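Local coordinates for dephospho-CoA kinase (Campylobacter jejuni subsp. jejuni serotype O:2, PDB 4ZO4), which probably catalyses the last step of coenzyme A synthesis, transferring phosphate from ATP to the 3'-hydroxyl of dephospho-CoA, at residues C16-F21 and E117-F122; F8-S13 and I134-P139. One frame throughout, in Å; residues are numbered along the deposited sequence.

Contact 1 (C16-F21 and E117-F122); sequences CGKSTF and EIPLFF
Lys18 and Glu117 mark the nearest backbone approach, their CA atoms 7.1 Å apart, where the early turns of helix 15-27 face the end of strand 114-117 and the loop that follows it. That separation is bridged by side chains. Both residues direct CB toward the opposite segment, and their two side chains cross at about a right angle. Lys18 approaches Glu117 mainly with its methylenes: CG lies 3.5 Å from Glu117 OE2, and a bend at chi3 (52°) turns CE back to 3.3 Å from the same oxygen. Between these two carbons, Lys18 CD also lies 3.6 Å from the backbone oxygen Ile118 O. The charged end is less close, NZ to Glu117 OE2 measuring 3.9 Å, a long salt bridge that is electrostatic rather than a defined hydrogen bond. Lys18 NZ ends beside the Pro119 ring, 3.9 Å from Pro119 CD. The span from Ala12 to Ser19 is consistent with a Walker A P-loop, with Ala12 at the place of its usual first glycine, and Lys18 and Ser19 are among the residues predicted to bind ATP; the lysine of this motif typically contacts nucleotide phosphates. The helix start carries its own polar network. Cys16 O accepts the helical i+4 donor Thr20 N at 3.0 Å and also Ser19 OG at 3.2 Å. The hydroxyl arrives steeply, at a C=O...OG angle of 97° and 39° out of the carbonyl plane. Around the loop, Ile118 and Phe122 pack on helix 35-45, and Leu120 and Phe121 on helix 155-172. A second subunit also reaches this region, its Leu59 packing on Ser19 and its Asn81 on Pro119.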
ATOM      1  N   CYS A  16      25.401   3.024  11.537  1.00 94.27           N
ATOM      2  CA  CYS A  16      26.722   3.461  11.948  1.00 89.17           C
ATOM      3  C   CYS A  16      27.469   4.103  10.791  1.00 86.84           C
ATOM      4  O   CYS A  16      28.353   4.928  11.013  1.00106.15           O
ATOM      5  CB  CYS A  16      27.520   2.297  12.553  1.00 93.03           C
ATOM      6  SG  CYS A  16      28.132   1.057  11.385  1.00 97.58           S
ATOM      7  N   GLY A  17      27.120   3.746   9.561  1.00 81.61           N
ATOM      8  CA  GLY A  17      27.708   4.396   8.384  1.00 83.99           C
ATOM      9  C   GLY A  17      27.429   5.891   8.373  1.00 85.02           C
ATOM     10  O   GLY A  17      28.315   6.716   8.146  1.00 89.19           O
ATOM     11  N   LYS A  18      26.185   6.222   8.670  1.00 78.96           N
ATOM     12  CA  LYS A  18      25.708   7.578   8.708  1.00 77.51           C
ATOM     13  C   LYS A  18      26.306   8.401   9.869  1.00 81.42           C
ATOM     14  O   LYS A  18      26.619   9.595   9.721  1.00 82.47           O
ATOM     15  CB  LYS A  18      24.205   7.484   8.897  1.00 85.51           C
ATOM     16  CG  LYS A  18      23.408   8.740   8.628  1.00 95.96           C
ATOM     17  CD  LYS A  18      21.905   8.443   8.685  1.00101.86           C
ATOM     18  CE  LYS A  18      21.482   7.721   9.971  1.00100.57           C
ATOM     19  NZ  LYS A  18      20.054   7.955  10.308  1.00 98.31           N
ATOM     20  N   SER A  19      26.432   7.776  11.039  1.00 79.20           N
ATOM     21  CA  SER A  19      26.803   8.489  12.265  1.00 75.66           C
ATOM     22  C   SER A  19      28.306   8.721  12.336  1.00 80.08           C
ATOM     23  O   SER A  19      28.771   9.710  12.913  1.00 81.07           O
ATOM     24  CB  SER A  19      26.371   7.695  13.479  1.00 77.04           C
ATOM     25  OG  SER A  19      26.932   6.400  13.410  1.00 86.03           O
ATOM     26  N   THR A  20      29.061   7.785  11.777  1.00 76.00           N
ATOM     27  CA  THR A  20      30.497   7.938  11.663  1.00 76.10           C
ATOM     28  C   THR A  20      30.849   9.068  10.688  1.00 75.99           C
ATOM     29  O   THR A  20      31.661   9.933  11.029  1.00 84.06           O
ATOM     30  CB  THR A  20      31.153   6.629  11.209  1.00 76.50           C
ATOM     31  OG1 THR A  20      31.190   5.701  12.303  1.00 70.81           O
ATOM     32  CG2 THR A  20      32.567   6.888  10.696  1.00 77.70           C
ATOM     33  N   PHE A  21      30.242   9.080   9.498  1.00 71.21           N
ATOM     34  CA  PHE A  21      30.470  10.169   8.545  1.00 72.02           C
ATOM     35  C   PHE A  21      30.124  11.507   9.154  1.00 72.58           C
ATOM     36  O   PHE A  21      30.689  12.529   8.767  1.00 74.25           O
ATOM     37  CB  PHE A  21      29.651  10.016   7.286  1.00 74.28           C
ATOM     38  CG  PHE A  21      29.891  11.106   6.283  1.00 74.24           C
ATOM     39  CD1 PHE A  21      30.683  10.882   5.177  1.00 77.22           C
ATOM     40  CD2 PHE A  21      29.322  12.353   6.442  1.00 74.85           C
ATOM     41  CE1 PHE A  21      30.918  11.890   4.259  1.00 75.18           C
ATOM     42  CE2 PHE A  21      29.541  13.361   5.524  1.00 71.02           C
ATOM     43  CZ  PHE A  21      30.334  13.128   4.429  1.00 72.34           C
ATOM     44  N   GLU A 117      21.922  14.959   8.229  1.00 68.48           N
ATOM     45  CA  GLU A 117      21.857  13.530   8.461  1.00 71.96           C
ATOM     46  C   GLU A 117      20.404  13.094   8.244  1.00 67.64           C
ATOM     47  O   GLU A 117      19.486  13.758   8.737  1.00 64.71           O
ATOM     48  CB  GLU A 117      22.329  13.212   9.883  1.00 75.84           C
ATOM     49  CG  GLU A 117      22.004  11.796  10.319  1.00 82.98           C
ATOM     50  CD  GLU A 117      22.751  11.387  11.568  1.00 87.62           C
ATOM     51  OE1 GLU A 117      23.247  12.278  12.295  1.00 83.31           O
ATOM     52  OE2 GLU A 117      22.832  10.162  11.814  1.00 92.12           O
ATOM     53  N   ILE A 118      20.181  12.000   7.517  1.00 65.94           N
ATOM     54  CA  ILE A 118      18.796  11.553   7.243  1.00 64.49           C
ATOM     55  C   ILE A 118      18.678  10.039   7.026  1.00 65.14           C
ATOM     56  O   ILE A 118      19.451   9.463   6.269  1.00 74.02           O
ATOM     57  CB  ILE A 118      18.220  12.323   6.036  1.00 66.36           C
ATOM     58  CG1 ILE A 118      16.735  12.028   5.829  1.00 71.07           C
ATOM     59  CG2 ILE A 118      18.982  12.009   4.768  1.00 66.12           C
ATOM     60  CD1 ILE A 118      16.077  12.879   4.760  1.00 70.56           C
ATOM     61  N   PRO A 119      17.728   9.376   7.711  1.00 65.17           N
ATOM     62  CA  PRO A 119      17.424   7.957   7.424  1.00 63.74           C
ATOM     63  C   PRO A 119      17.031   7.702   5.990  1.00 64.05           C
ATOM     64  O   PRO A 119      16.226   8.428   5.426  1.00 69.94           O
ATOM     65  CB  PRO A 119      16.244   7.638   8.332  1.00 65.58           C
ATOM     66  CG  PRO A 119      16.239   8.688   9.407  1.00 64.84           C
ATOM     67  CD  PRO A 119      16.995   9.878   8.886  1.00 66.05           C
ATOM     68  N   LEU A 120      17.609   6.665   5.406  1.00 69.44           N
ATOM     69  CA  LEU A 120      17.513   6.446   3.968  1.00 69.37           C
ATOM     70  C   LEU A 120      16.088   6.546   3.464  1.00 71.77           C
ATOM     71  O   LEU A 120      15.874   7.170   2.436  1.00 78.58           O
ATOM     72  CB  LEU A 120      18.157   5.107   3.567  1.00 70.35           C
ATOM     73  CG  LEU A 120      18.217   4.708   2.083  1.00 74.19           C
ATOM     74  CD1 LEU A 120      18.875   5.776   1.226  1.00 74.41           C
ATOM     75  CD2 LEU A 120      18.939   3.382   1.896  1.00 75.18           C
ATOM     76  N   PHE A 121      15.116   5.939   4.160  1.00 73.30           N
ATOM     77  CA  PHE A 121      13.719   5.957   3.668  1.00 70.16           C
ATOM     78  C   PHE A 121      12.829   6.958   4.408  1.00 63.88           C
ATOM     79  O   PHE A 121      11.737   6.642   4.818  1.00 67.19           O
ATOM     80  CB  PHE A 121      13.115   4.551   3.697  1.00 71.99           C
ATOM     81  CG  PHE A 121      13.849   3.564   2.841  1.00 70.62           C
ATOM     82  CD1 PHE A 121      14.930   2.854   3.354  1.00 69.16           C
ATOM     83  CD2 PHE A 121      13.458   3.343   1.525  1.00 66.52           C
ATOM     84  CE1 PHE A 121      15.611   1.951   2.572  1.00 61.75           C
ATOM     85  CE2 PHE A 121      14.138   2.446   0.738  1.00 63.35           C
ATOM     86  CZ  PHE A 121      15.223   1.752   1.261  1.00 65.31           C
ATOM     87  N   PHE A 122      13.294   8.190   4.536  1.00 67.02           N
ATOM     88  CA  PHE A 122      12.625   9.209   5.325  1.00 62.87           C
ATOM     89  C   PHE A 122      11.528   9.717   4.483  1.00 73.08           C
ATOM     90  O   PHE A 122      11.657   9.761   3.278  1.00 80.03           O
ATOM     91  CB  PHE A 122      13.572  10.366   5.609  1.00 66.28           C
ATOM     92  CG  PHE A 122      13.240  11.166   6.835  1.00 62.71           C
ATOM     93  CD1 PHE A 122      13.050  12.520   6.745  1.00 58.72           C
ATOM     94  CD2 PHE A 122      13.177  10.562   8.085  1.00 65.10           C
ATOM     95  CE1 PHE A 122      12.794  13.265   7.872  1.00 61.04           C
ATOM     96  CE2 PHE A 122      12.899  11.297   9.222  1.00 61.19           C
ATOM     97  CZ  PHE A 122      12.707  12.652   9.111  1.00 62.38           C
TER

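Contact 2 (F8-S13 and I134-P139); sequences FFVTAS and IVIYTP
Val10, Thr11 and Ala12 pair in parallel with Ile134, Val135 and Ile136, the segment axes approaching to 4.6 Å with 22° between their directions. These are neighbouring strands in the parallel sheet of a P-loop kinase fold, strand 7-12 being the central one and leading into the P-loop. Four backbone bonds alternate between them: Ile134 N to Phe9 O, Thr11 N to Ile134 O, Ile136 N to Thr11 O and Ser13 N to Ile136 O, each 2.8 Å from N to O. Thr11 O also takes a CA-H...O contact from Val135 CA at 3.3 Å. On one face of the sheet Thr11 and Val135 lie side by side, their CG2 methyls 3.6 Å apart. Thr11 OG1 is anti to the backbone N (chi1 173°), which sets CG2 beside the valine. The other face carries Val10, Ala12, Ile134 and Ile136; Ala12 CB sits 4.1 Å from Ile136 CB, Ile134 CD1 reaches Phe8 CB at 4.1 Å, and Phe21 of helix 15-27 covers both isoleucines. Ser13 OG accepts Thr138 N at 3.3 Å (N-H...O 148°), so polar pairing holds the chains together just past the register set by the alternating backbone bonds.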
ATOM      1  N   PHE A   8      24.328  18.997   1.939  1.00 76.43           N
ATOM      2  CA  PHE A   8      24.644  17.646   1.598  1.00 77.35           C
ATOM      3  C   PHE A   8      23.810  16.711   2.464  1.00 72.98           C
ATOM      4  O   PHE A   8      23.804  16.841   3.685  1.00 73.29           O
ATOM      5  CB  PHE A   8      26.159  17.432   1.726  1.00 80.80           C
ATOM      6  CG  PHE A   8      26.948  18.194   0.686  1.00 85.96           C
ATOM      7  CD1 PHE A   8      27.213  17.638  -0.553  1.00 86.76           C
ATOM      8  CD2 PHE A   8      27.365  19.494   0.926  1.00 87.77           C
ATOM      9  CE1 PHE A   8      27.897  18.349  -1.520  1.00 84.71           C
ATOM     10  CE2 PHE A   8      28.047  20.206  -0.037  1.00 87.89           C
ATOM     11  CZ  PHE A   8      28.309  19.633  -1.264  1.00 87.08           C
ATOM     12  N   PHE A   9      23.075  15.797   1.836  1.00 65.24           N
ATOM     13  CA  PHE A   9      22.345  14.801   2.619  1.00 70.90           C
ATOM     14  C   PHE A   9      23.281  13.654   2.920  1.00 64.50           C
ATOM     15  O   PHE A   9      24.029  13.219   2.073  1.00 66.03           O
ATOM     16  CB  PHE A   9      21.024  14.357   1.926  1.00 71.50           C
ATOM     17  CG  PHE A   9      19.997  15.474   1.835  1.00 70.52           C
ATOM     18  CD1 PHE A   9      19.212  15.806   2.932  1.00 74.16           C
ATOM     19  CD2 PHE A   9      19.885  16.245   0.682  1.00 70.49           C
ATOM     20  CE1 PHE A   9      18.302  16.863   2.868  1.00 76.31           C
ATOM     21  CE2 PHE A   9      18.994  17.304   0.615  1.00 72.93           C
ATOM     22  CZ  PHE A   9      18.191  17.610   1.708  1.00 73.48           C
ATOM     23  N   VAL A  10      23.274  13.192   4.150  1.00 60.25           N
ATOM     24  CA  VAL A  10      24.074  12.055   4.480  1.00 60.84           C
ATOM     25  C   VAL A  10      23.158  10.909   4.849  1.00 61.88           C
ATOM     26  O   VAL A  10      22.461  10.970   5.853  1.00 59.55           O
ATOM     27  CB  VAL A  10      24.970  12.355   5.666  1.00 65.42           C
ATOM     28  CG1 VAL A  10      25.761  11.108   6.039  1.00 68.58           C
ATOM     29  CG2 VAL A  10      25.888  13.515   5.331  1.00 66.06           C
ATOM     30  N   THR A  11      23.165   9.852   4.047  1.00 60.52           N
ATOM     31  CA  THR A  11      22.296   8.735   4.327  1.00 68.14           C
ATOM     32  C   THR A  11      23.086   7.448   4.230  1.00 71.16           C
ATOM     33  O   THR A  11      24.097   7.421   3.553  1.00 68.58           O
ATOM     34  CB  THR A  11      21.091   8.732   3.367  1.00 67.92           C
ATOM     35  OG1 THR A  11      20.344   7.537   3.554  1.00 69.75           O
ATOM     36  CG2 THR A  11      21.536   8.802   1.937  1.00 68.21           C
ATOM     37  N   ALA A  12      22.632   6.394   4.916  1.00 74.07           N
ATOM     38  CA  ALA A  12      23.414   5.168   5.028  1.00 77.15           C
ATOM     39  C   ALA A  12      22.597   3.905   4.972  1.00 78.98           C
ATOM     40  O   ALA A  12      21.502   3.814   5.529  1.00 85.80           O
ATOM     41  CB  ALA A  12      24.243   5.170   6.304  1.00 78.31           C
ATOM     42  N   SER A  13      23.182   2.911   4.318  1.00 78.49           N
ATOM     43  CA  SER A  13      22.582   1.603   4.221  1.00 77.77           C
ATOM     44  C   SER A  13      22.555   0.900   5.564  1.00 79.44           C
ATOM     45  O   SER A  13      21.887  -0.114   5.680  1.00 75.96           O
ATOM     46  CB  SER A  13      23.337   0.730   3.221  1.00 77.30           C
ATOM     47  OG  SER A  13      24.324  -0.048   3.859  1.00 79.47           O
ATOM     48  N   ILE A 134      24.462  11.940  -0.398  1.00 66.05           N
ATOM     49  CA  ILE A 134      25.647  11.127  -0.102  1.00 67.72           C
ATOM     50  C   ILE A 134      25.178   9.826   0.529  1.00 65.44           C
ATOM     51  O   ILE A 134      24.672   9.808   1.661  1.00 59.85           O
ATOM     52  CB  ILE A 134      26.575  11.831   0.936  1.00 71.92           C
ATOM     53  CG1 ILE A 134      27.218  13.086   0.346  1.00 74.87           C
ATOM     54  CG2 ILE A 134      27.679  10.892   1.459  1.00 75.55           C
ATOM     55  CD1 ILE A 134      28.058  13.855   1.355  1.00 74.28           C
ATOM     56  N   VAL A 135      25.336   8.733  -0.188  1.00 65.21           N
ATOM     57  CA  VAL A 135      24.927   7.471   0.364  1.00 66.76           C
ATOM     58  C   VAL A 135      26.153   6.668   0.748  1.00 63.99           C
ATOM     59  O   VAL A 135      27.036   6.415  -0.087  1.00 64.29           O
ATOM     60  CB  VAL A 135      24.066   6.657  -0.620  1.00 71.37           C
ATOM     61  CG1 VAL A 135      23.613   5.365   0.054  1.00 71.81           C
ATOM     62  CG2 VAL A 135      22.862   7.464  -1.081  1.00 72.30           C
ATOM     63  N   ILE A 136      26.189   6.260   2.006  1.00 59.67           N
ATOM     64  CA  ILE A 136      27.161   5.307   2.462  1.00 65.57           C
ATOM     65  C   ILE A 136      26.575   3.914   2.349  1.00 70.15           C
ATOM     66  O   ILE A 136      25.634   3.551   3.063  1.00 73.79           O
ATOM     67  CB  ILE A 136      27.584   5.575   3.900  1.00 66.01           C
ATOM     68  CG1 ILE A 136      28.101   7.012   4.000  1.00 69.02           C
ATOM     69  CG2 ILE A 136      28.674   4.592   4.273  1.00 65.46           C
ATOM     70  CD1 ILE A 136      28.078   7.583   5.390  1.00 76.99           C
ATOM     71  N   TYR A 137      27.176   3.153   1.447  1.00 72.36           N
ATOM     72  CA  TYR A 137      26.675   1.891   0.982  1.00 76.42           C
ATOM     73  C   TYR A 137      27.586   0.746   1.432  1.00 84.19           C
ATOM     74  O   TYR A 137      28.815   0.833   1.299  1.00 92.46           O
ATOM     75  CB  TYR A 137      26.656   1.929  -0.538  1.00 73.32           C
ATOM     76  CG  TYR A 137      26.109   0.701  -1.202  1.00 75.20           C
ATOM     77  CD1 TYR A 137      24.969   0.054  -0.698  1.00 75.95           C
ATOM     78  CD2 TYR A 137      26.680   0.214  -2.372  1.00 76.52           C
ATOM     79  CE1 TYR A 137      24.440  -1.046  -1.335  1.00 74.34           C
ATOM     80  CE2 TYR A 137      26.154  -0.892  -3.020  1.00 78.09           C
ATOM     81  CZ  TYR A 137      25.030  -1.511  -2.491  1.00 81.34           C
ATOM     82  OH  TYR A 137      24.495  -2.619  -3.103  1.00 92.70           O
ATOM     83  N   THR A 138      26.969  -0.315   1.957  1.00 79.82           N
ATOM     84  CA  THR A 138      27.631  -1.588   2.220  1.00 77.45           C
ATOM     85  C   THR A 138      27.004  -2.735   1.390  1.00 75.03           C
ATOM     86  O   THR A 138      25.987  -3.281   1.771  1.00 76.68           O
ATOM     87  CB  THR A 138      27.518  -1.917   3.709  1.00 80.05           C
ATOM     88  OG1 THR A 138      27.867  -0.755   4.488  1.00 78.66           O
ATOM     89  CG2 THR A 138      28.423  -3.074   4.050  1.00 80.87           C
ATOM     90  N   PRO A 139      27.604  -3.108   0.252  1.00 74.95           N
ATOM     91  CA  PRO A 139      27.002  -4.154  -0.586  1.00 77.33           C
ATOM     92  C   PRO A 139      26.649  -5.404   0.204  1.00 76.79           C
ATOM     93  O   PRO A 139      27.275  -5.687   1.220  1.00 74.88           O
ATOM     94  CB  PRO A 139      28.105  -4.510  -1.586  1.00 81.18           C
ATOM     95  CG  PRO A 139      29.094  -3.410  -1.523  1.00 87.77           C
ATOM     96  CD  PRO A 139      28.975  -2.780  -0.168  1.00 85.67           C
TER

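In the fold
Contacts 1 and 2 have centres 6 Å apart and share the elements of one P-loop fold: strand 7-12 lies between strands 114-117 and 132-136 in the parallel sheet, and runs through the P-loop into helix 15-27. The strand of contact 2 meets the loop of contact 1 through a probable hydrogen bond, Ile118 N to Val10 O, 3.0 Å. At the helix, Ala12, at the end of the strand, packs against Lys18 of the predicted ATP site. Contact 2 is a buried strand pair at the middle of the sheet, while contact 1 lies at the C-terminal ends of the strands, where P-loop enzymes bind nucleotide. Along the chain, contact 1 nests within the loop that contact 2 closes.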